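Local structure of putative Type I topoisomerase (Deinococcus radiodurans, 3M4A) at residues 40-45 with 54-59; 75-80 with 226-231. The protein probably relaxes DNA as a type IB topoisomerase, breaking one strand without ATP, allowing passage and rejoining it. One frame throughout, in Å; residues are numbered along the deposited sequence.

Contact 1 (40-45 with 54-59); sequences ARIARL and VYVSPD
Arg41 and Ile42 of the short helix 41-45 meet Val56 and Ser57 in a small surface contact, part polar and part apolar, at an outermost strand of the three-stranded antiparallel sheet in the N-terminal domain. The polar part belongs to the Arg41 guanidinium, whose two terminal nitrogens share one carbonyl: NH1 reaches Ser57 O at 3.3 Å, and NH2 lies equally far from that oxygen. Both hydrogen bonds are weak, bent to 142° and 141°, as expected where two nitrogens share one acceptor near the guanidinium plane. Over the centre of one face lies Asp59 O, 3.5 Å above the plane. Arg41 CG stands anti to the backbone N (chi1 173°), and a bend at chi3 turns NE aside, the chain reaching across to the 57-59 backbone. Ser57 OG donates to the same Asp59 O at 2.8 Å, within the carbonyl plane and on a lone pair, and also bonds Asn62. The apolar part is centred on Val56. Ile42 CG1 packs on Val56 CG1 at 3.7 Å, the side chains crossing obliquely, while Leu45 CD1 stands farther off. Outside the pair, Gln65 of strand 64-69 makes a weak bond to Arg41 NH1 and donates to Asp59 O. The cation thus meets the neutral carbonyl oxygens of Ser57 and Asp59, whose partial negative charge would probably steady it, and makes no salt bridge with the Asp59 carboxylate.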
ATOM      1  N   ALA A  40      15.906  -0.172  29.440  1.00 48.73           N
ATOM      2  CA  ALA A  40      16.627  -1.368  29.015  1.00 48.79           C
ATOM      3  C   ALA A  40      16.400  -1.646  27.531  1.00 48.85           C
ATOM      4  O   ALA A  40      17.340  -1.960  26.798  1.00 48.82           O
ATOM      5  CB  ALA A  40      16.199  -2.568  29.850  1.00 48.80           C
ATOM      6  N   ARG A  41      15.143  -1.535  27.099  1.00 48.80           N
ATOM      7  CA  ARG A  41      14.778  -1.718  25.691  1.00 48.86           C
ATOM      8  C   ARG A  41      15.442  -0.669  24.805  1.00 48.89           C
ATOM      9  O   ARG A  41      16.050  -0.998  23.785  1.00 49.02           O
ATOM     10  CB  ARG A  41      13.257  -1.646  25.518  1.00 48.77           C
ATOM     11  CG  ARG A  41      12.804  -1.668  24.065  1.00 48.68           C
ATOM     12  CD  ARG A  41      11.295  -1.769  23.934  1.00 48.64           C
ATOM     13  NE  ARG A  41      10.562  -0.796  24.749  1.00 48.31           N
ATOM     14  CZ  ARG A  41      10.491   0.515  24.513  1.00 48.18           C
ATOM     15  NH1 ARG A  41      11.130   1.071  23.485  1.00 47.94           N
ATOM     16  NH2 ARG A  41       9.775   1.287  25.326  1.00 48.20           N
ATOM     17  N   ILE A  42      15.310   0.590  25.208  1.00 48.93           N
ATOM     18  CA  ILE A  42      15.880   1.718  24.471  1.00 49.01           C
ATOM     19  C   ILE A  42      17.391   1.547  24.283  1.00 49.17           C
ATOM     20  O   ILE A  42      17.934   1.901  23.234  1.00 49.11           O
ATOM     21  CB  ILE A  42      15.584   3.065  25.183  1.00 48.93           C
ATOM     22  CG1 ILE A  42      14.070   3.320  25.246  1.00 48.87           C
ATOM     23  CG2 ILE A  42      16.279   4.216  24.467  1.00 48.87           C
ATOM     24  CD1 ILE A  42      13.681   4.566  26.014  1.00 48.82           C
ATOM     25  N   ALA A  43      18.056   0.990  25.296  1.00 49.30           N
ATOM     26  CA  ALA A  43      19.497   0.726  25.233  1.00 49.37           C
ATOM     27  C   ALA A  43      19.863  -0.340  24.197  1.00 49.46           C
ATOM     28  O   ALA A  43      20.879  -0.210  23.513  1.00 49.65           O
ATOM     29  CB  ALA A  43      20.027   0.325  26.610  1.00 49.44           C
ATOM     30  N   ARG A  44      19.045  -1.388  24.081  1.00 49.46           N
ATOM     31  CA  ARG A  44      19.302  -2.467  23.112  1.00 49.48           C
ATOM     32  C   ARG A  44      19.107  -2.029  21.657  1.00 49.28           C
ATOM     33  O   ARG A  44      19.629  -2.670  20.743  1.00 49.25           O
ATOM     34  CB  ARG A  44      18.416  -3.686  23.385  1.00 49.55           C
ATOM     35  CG  ARG A  44      18.750  -4.444  24.658  1.00 50.01           C
ATOM     36  CD  ARG A  44      18.150  -5.847  24.640  1.00 50.35           C
ATOM     37  NE  ARG A  44      17.624  -6.236  25.949  1.00 51.34           N
ATOM     38  CZ  ARG A  44      16.444  -5.855  26.443  1.00 51.60           C
ATOM     39  NH1 ARG A  44      15.633  -5.060  25.750  1.00 51.69           N
ATOM     40  NH2 ARG A  44      16.069  -6.274  27.647  1.00 51.85           N
ATOM     41  N   LEU A  45      18.343  -0.959  21.447  1.00 49.09           N
ATOM     42  CA  LEU A  45      18.163  -0.382  20.112  1.00 48.92           C
ATOM     43  C   LEU A  45      19.468   0.210  19.574  1.00 48.79           C
ATOM     44  O   LEU A  45      19.696   0.218  18.362  1.00 48.82           O
ATOM     45  CB  LEU A  45      17.074   0.698  20.130  1.00 49.00           C
ATOM     46  CG  LEU A  45      15.652   0.226  20.451  1.00 48.89           C
ATOM     47  CD1 LEU A  45      14.753   1.406  20.785  1.00 48.89           C
ATOM     48  CD2 LEU A  45      15.078  -0.584  19.292  1.00 48.85           C
ATOM     49  N   VAL A  54      16.248  12.998  18.390  1.00 44.16           N
ATOM     50  CA  VAL A  54      15.843  11.598  18.407  1.00 43.90           C
ATOM     51  C   VAL A  54      14.527  11.437  19.175  1.00 43.61           C
ATOM     52  O   VAL A  54      14.356  12.005  20.253  1.00 43.18           O
ATOM     53  CB  VAL A  54      16.942  10.703  19.034  1.00 43.89           C
ATOM     54  CG1 VAL A  54      16.447   9.269  19.217  1.00 43.80           C
ATOM     55  CG2 VAL A  54      18.206  10.728  18.178  1.00 43.82           C
ATOM     56  N   TYR A  55      13.600  10.680  18.586  1.00 43.35           N
ATOM     57  CA  TYR A  55      12.338  10.307  19.231  1.00 43.19           C
ATOM     58  C   TYR A  55      12.311   8.790  19.405  1.00 42.97           C
ATOM     59  O   TYR A  55      12.820   8.049  18.562  1.00 42.75           O
ATOM     60  CB  TYR A  55      11.140  10.744  18.390  1.00 43.30           C
ATOM     61  CG  TYR A  55      10.844  12.229  18.423  1.00 43.50           C
ATOM     62  CD1 TYR A  55      11.678  13.142  17.780  1.00 43.39           C
ATOM     63  CD2 TYR A  55       9.712  12.720  19.075  1.00 43.51           C
ATOM     64  CE1 TYR A  55      11.402  14.503  17.796  1.00 43.20           C
ATOM     65  CE2 TYR A  55       9.427  14.079  19.097  1.00 43.38           C
ATOM     66  CZ  TYR A  55      10.276  14.967  18.457  1.00 43.54           C
ATOM     67  OH  TYR A  55       9.996  16.316  18.475  1.00 43.68           O
ATOM     68  N   VAL A  56      11.711   8.339  20.502  1.00 42.67           N
ATOM     69  CA  VAL A  56      11.677   6.920  20.837  1.00 42.50           C
ATOM     70  C   VAL A  56      10.256   6.512  21.228  1.00 42.25           C
ATOM     71  O   VAL A  56       9.514   7.301  21.820  1.00 42.03           O
ATOM     72  CB  VAL A  56      12.655   6.600  21.991  1.00 42.59           C
ATOM     73  CG1 VAL A  56      12.689   5.106  22.272  1.00 42.64           C
ATOM     74  CG2 VAL A  56      14.053   7.111  21.658  1.00 42.56           C
ATOM     75  N   SER A  57       9.882   5.284  20.872  1.00 42.05           N
ATOM     76  CA  SER A  57       8.581   4.747  21.242  1.00 41.74           C
ATOM     77  C   SER A  57       8.532   4.532  22.751  1.00 41.58           C
ATOM     78  O   SER A  57       9.437   3.905  23.309  1.00 41.42           O
ATOM     79  CB  SER A  57       8.320   3.416  20.534  1.00 41.84           C
ATOM     80  OG  SER A  57       7.160   2.787  21.058  1.00 41.37           O
ATOM     81  N   PRO A  58       7.473   5.031  23.416  1.00 41.34           N
ATOM     82  CA  PRO A  58       7.287   4.766  24.843  1.00 41.12           C
ATOM     83  C   PRO A  58       6.629   3.404  25.099  1.00 40.99           C
ATOM     84  O   PRO A  58       5.934   3.232  26.099  1.00 41.14           O
ATOM     85  CB  PRO A  58       6.370   5.913  25.284  1.00 41.27           C
ATOM     86  CG  PRO A  58       5.557   6.225  24.074  1.00 41.34           C
ATOM     87  CD  PRO A  58       6.399   5.882  22.870  1.00 41.34           C
ATOM     88  N   ASP A  59       6.886   2.440  24.217  1.00 40.63           N
ATOM     89  CA  ASP A  59       6.125   1.199  24.167  1.00 40.18           C
ATOM     90  C   ASP A  59       6.947   0.119  23.457  1.00 39.72           C
ATOM     91  O   ASP A  59       7.605   0.395  22.449  1.00 39.80           O
ATOM     92  CB  ASP A  59       4.816   1.462  23.419  1.00 40.49           C
ATOM     93  CG  ASP A  59       3.874   0.282  23.436  1.00 40.95           C
ATOM     94  OD1 ASP A  59       4.026  -0.602  24.305  1.00 42.22           O
ATOM     95  OD2 ASP A  59       2.968   0.253  22.577  1.00 41.71           O
TER

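Contact 2 (75-80 with 226-231); sequences LQYRYH and LREVIG
Tyr77 and Tyr79 project from strand 75-79 onto the C-terminal end of helix 219-230, and no direct hydrogen bond joins the two segments. Water supplies the polar links. Tyr77 OH lies 2.7 Å from a water that donates to Glu228 O, while Tyr79 OH lies 2.6 Å from a second water that donates to Arg227 O. This second water also sits 3.1 Å above the centre of one face of the Tyr77 ring, and in the plane of the Tyr79 ring at its edge, so both rings help to enclose it.

Direct packing fills the rest. Tyr77 OH touches Glu228 CA at 3.6 Å and also meets CG, which is placed anti to the backbone N (chi1 177°); ring and carboxylate planes differ by 20°. Farther along the strand, Tyr79 CE1 packs on Gly231 C at 3.6 Å and its hydroxyl reaches Gly231 CA at 3.8 Å. The hydroxyl stands so near that a beta carbon at Gly231 would probably collide with it. Replacing Tyr79 with an alanine would probably leave the second water without its phenolic partner and open a gap beside Gly231. Leu75 CD1 approaches Glu228 CG at 4.4 Å, a looser apolar touch.

The Glu228 carboxylate turns to another partner, a salt bridge with Arg121, and Arg4 bonds both Glu228 O and Gly231 O. On the sheet side, Tyr77 and Tyr79 both touch Leu64 of strand 64-69. From the same helix, Leu226 and Ile230 pack on Phe238 of helix 235-254, so helix 219-230 lies between the edge strand of the small sheet and that neighbouring helix.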
ATOM      1  N   LEU A  75      16.391  11.559   7.626  1.00 34.19           N
ATOM      2  CA  LEU A  75      15.783  10.746   8.691  1.00 33.73           C
ATOM      3  C   LEU A  75      16.358   9.328   8.747  1.00 33.26           C
ATOM      4  O   LEU A  75      16.556   8.678   7.718  1.00 33.02           O
ATOM      5  CB  LEU A  75      14.255  10.676   8.535  1.00 33.80           C
ATOM      6  CG  LEU A  75      13.458  11.882   9.048  1.00 33.80           C
ATOM      7  CD1 LEU A  75      12.050  11.886   8.464  1.00 34.02           C
ATOM      8  CD2 LEU A  75      13.411  11.897  10.569  1.00 33.09           C
ATOM      9  N   GLN A  76      16.616   8.859   9.965  1.00 32.75           N
ATOM     10  CA  GLN A  76      17.128   7.515  10.215  1.00 32.46           C
ATOM     11  C   GLN A  76      16.179   6.834  11.196  1.00 31.98           C
ATOM     12  O   GLN A  76      15.600   7.499  12.055  1.00 31.65           O
ATOM     13  CB  GLN A  76      18.544   7.581  10.803  1.00 32.49           C
ATOM     14  CG  GLN A  76      19.560   8.314   9.922  1.00 33.19           C
ATOM     15  CD  GLN A  76      19.812   7.623   8.588  1.00 34.40           C
ATOM     16  OE1 GLN A  76      19.655   6.406   8.456  1.00 35.87           O
ATOM     17  NE2 GLN A  76      20.211   8.406   7.588  1.00 35.43           N
ATOM     18  N   TYR A  77      16.020   5.520  11.066  1.00 31.52           N
ATOM     19  CA  TYR A  77      15.025   4.789  11.855  1.00 31.34           C
ATOM     20  C   TYR A  77      15.571   3.505  12.467  1.00 30.98           C
ATOM     21  O   TYR A  77      16.461   2.861  11.906  1.00 30.71           O
ATOM     22  CB  TYR A  77      13.818   4.424  10.979  1.00 31.38           C
ATOM     23  CG  TYR A  77      13.234   5.588  10.216  1.00 31.20           C
ATOM     24  CD1 TYR A  77      12.291   6.424  10.803  1.00 30.98           C
ATOM     25  CD2 TYR A  77      13.634   5.858   8.906  1.00 31.81           C
ATOM     26  CE1 TYR A  77      11.752   7.504  10.106  1.00 31.36           C
ATOM     27  CE2 TYR A  77      13.100   6.930   8.196  1.00 31.40           C
ATOM     28  CZ  TYR A  77      12.160   7.750   8.803  1.00 31.63           C
ATOM     29  OH  TYR A  77      11.632   8.817   8.110  1.00 31.38           O
ATOM     30  N   ARG A  78      15.003   3.128  13.610  1.00 30.63           N
ATOM     31  CA  ARG A  78      15.194   1.792  14.175  1.00 30.58           C
ATOM     32  C   ARG A  78      13.836   1.135  14.417  1.00 29.86           C
ATOM     33  O   ARG A  78      12.918   1.757  14.942  1.00 29.34           O
ATOM     34  CB  ARG A  78      16.014   1.854  15.470  1.00 31.23           C
ATOM     35  CG  ARG A  78      17.471   2.284  15.272  1.00 32.13           C
ATOM     36  CD  ARG A  78      18.222   1.315  14.357  1.00 34.26           C
ATOM     37  NE  ARG A  78      19.659   1.583  14.280  1.00 34.38           N
ATOM     38  CZ  ARG A  78      20.225   2.557  13.564  1.00 36.11           C
ATOM     39  NH1 ARG A  78      19.494   3.407  12.846  1.00 36.98           N
ATOM     40  NH2 ARG A  78      21.545   2.687  13.573  1.00 37.02           N
ATOM     41  N   TYR A  79      13.731  -0.132  14.040  1.00 29.48           N
ATOM     42  CA  TYR A  79      12.446  -0.819  13.979  1.00 29.52           C
ATOM     43  C   TYR A  79      12.330  -1.961  14.989  1.00 29.59           C
ATOM     44  O   TYR A  79      13.324  -2.442  15.529  1.00 29.26           O
ATOM     45  CB  TYR A  79      12.252  -1.394  12.580  1.00 28.81           C
ATOM     46  CG  TYR A  79      12.244  -0.372  11.464  1.00 28.34           C
ATOM     47  CD1 TYR A  79      11.370   0.712  11.488  1.00 27.66           C
ATOM     48  CD2 TYR A  79      13.077  -0.520  10.358  1.00 28.26           C
ATOM     49  CE1 TYR A  79      11.346   1.639  10.451  1.00 27.84           C
ATOM     50  CE2 TYR A  79      13.060   0.397   9.317  1.00 28.22           C
ATOM     51  CZ  TYR A  79      12.191   1.473   9.370  1.00 28.13           C
ATOM     52  OH  TYR A  79      12.182   2.377   8.330  1.00 28.49           O
ATOM     53  N   HIS A  80      11.095  -2.390  15.223  1.00 29.67           N
ATOM     54  CA  HIS A  80      10.816  -3.585  16.008  1.00 29.86           C
ATOM     55  C   HIS A  80      11.245  -4.793  15.172  1.00 30.16           C
ATOM     56  O   HIS A  80      10.901  -4.868  13.992  1.00 30.24           O
ATOM     57  CB  HIS A  80       9.320  -3.651  16.311  1.00 29.71           C
ATOM     58  CG  HIS A  80       8.947  -4.663  17.347  1.00 29.55           C
ATOM     59  ND1 HIS A  80       9.158  -6.014  17.182  1.00 28.45           N
ATOM     60  CD2 HIS A  80       8.350  -4.519  18.552  1.00 29.33           C
ATOM     61  CE1 HIS A  80       8.719  -6.659  18.249  1.00 29.65           C
ATOM     62  NE2 HIS A  80       8.221  -5.775  19.094  1.00 29.50           N
ATOM     63  N   LEU A 226       8.575   5.894   0.702  1.00  9.69           N
ATOM     64  CA  LEU A 226       7.822   4.846   1.401  1.00 10.63           C
ATOM     65  C   LEU A 226       8.444   4.515   2.764  1.00 11.00           C
ATOM     66  O   LEU A 226       7.735   4.383   3.757  1.00 10.28           O
ATOM     67  CB  LEU A 226       7.705   3.578   0.553  1.00 10.16           C
ATOM     68  CG  LEU A 226       6.865   3.688  -0.721  1.00 10.72           C
ATOM     69  CD1 LEU A 226       6.869   2.392  -1.508  1.00 11.07           C
ATOM     70  CD2 LEU A 226       5.437   4.116  -0.361  1.00 10.61           C
ATOM     71  N   ARG A 227       9.771   4.423   2.835  1.00 12.12           N
ATOM     72  CA  ARG A 227      10.409   4.218   4.136  1.00 13.19           C
ATOM     73  C   ARG A 227       9.975   5.281   5.142  1.00 12.71           C
ATOM     74  O   ARG A 227       9.658   4.959   6.287  1.00 12.23           O
ATOM     75  CB  ARG A 227      11.936   4.189   4.013  1.00 13.43           C
ATOM     76  CG  ARG A 227      12.472   2.907   3.407  1.00 16.41           C
ATOM     77  CD  ARG A 227      13.947   2.666   3.749  1.00 17.84           C
ATOM     78  NE  ARG A 227      14.810   3.774   3.343  1.00 20.96           N
ATOM     79  CZ  ARG A 227      15.198   4.030   2.090  1.00 22.41           C
ATOM     80  NH1 ARG A 227      14.800   3.267   1.080  1.00 22.90           N
ATOM     81  NH2 ARG A 227      15.992   5.068   1.844  1.00 23.33           N
ATOM     82  N   GLU A 228       9.923   6.537   4.700  1.00 12.51           N
ATOM     83  CA  GLU A 228       9.457   7.624   5.547  1.00 12.86           C
ATOM     84  C   GLU A 228       8.010   7.448   5.985  1.00 12.64           C
ATOM     85  O   GLU A 228       7.719   7.573   7.172  1.00 13.63           O
ATOM     86  CB  GLU A 228       9.598   8.986   4.865  1.00 12.59           C
ATOM     87  CG  GLU A 228       9.050  10.118   5.733  1.00 13.17           C
ATOM     88  CD  GLU A 228       8.990  11.454   5.038  1.00 13.83           C
ATOM     89  OE1 GLU A 228       9.710  11.634   4.046  1.00 16.26           O
ATOM     90  OE2 GLU A 228       8.207  12.327   5.484  1.00 16.80           O
ATOM     91  N   VAL A 229       7.111   7.161   5.041  1.00 12.50           N
ATOM     92  CA  VAL A 229       5.675   7.233   5.336  1.00 12.35           C
ATOM     93  C   VAL A 229       5.063   5.931   5.850  1.00 12.47           C
ATOM     94  O   VAL A 229       4.013   5.979   6.484  1.00 12.55           O
ATOM     95  CB  VAL A 229       4.841   7.780   4.148  1.00 12.66           C
ATOM     96  CG1 VAL A 229       5.298   9.210   3.788  1.00 12.54           C
ATOM     97  CG2 VAL A 229       4.923   6.862   2.940  1.00 11.75           C
ATOM     98  N   ILE A 230       5.696   4.786   5.579  1.00 12.14           N
ATOM     99  CA  ILE A 230       5.208   3.497   6.096  1.00 12.35           C
ATOM    100  C   ILE A 230       6.248   2.541   6.715  1.00 11.92           C
ATOM    101  O   ILE A 230       5.867   1.509   7.261  1.00 11.67           O
ATOM    102  CB  ILE A 230       4.405   2.688   5.022  1.00 12.29           C
ATOM    103  CG1 ILE A 230       5.251   2.397   3.778  1.00 12.72           C
ATOM    104  CG2 ILE A 230       3.132   3.420   4.674  1.00 12.99           C
ATOM    105  CD1 ILE A 230       4.714   1.275   2.884  1.00 13.58           C
ATOM    106  N   GLY A 231       7.539   2.852   6.630  1.00 11.62           N
ATOM    107  CA  GLY A 231       8.562   1.947   7.197  1.00 11.77           C
ATOM    108  C   GLY A 231       8.249   1.591   8.644  1.00 11.52           C
ATOM    109  O   GLY A 231       7.811   2.445   9.394  1.00 12.01           O
TER
HETATM  110  O   HOH W   1       9.057   9.064   8.981  1.00 28.16           O
HETATM  111  O   HOH W   2      10.649   4.505   8.646  1.00 27.31           O

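Overall arrangement
Contacts 1 and 2 use the two outermost strands of the same three-stranded antiparallel sheet, an example of a small sheet serving a different partner at each edge. Contact 1 joins strand 54-56 to a helix close by in sequence, whereas contact 2 joins strand 75-79 to a helix 146 residues farther along the chain. Their centres are 15 Å apart; the nearest atoms come to about 4 Å without touching. Strand 64-69 lies between the two edges. Contact 1 is the more peripheral, its centre 27 Å from that of the chain, against 15 Å for contact 2. Bound DNA lies about 16 Å from the nearest atom of contact 1 and about 9 Å from that of contact 2.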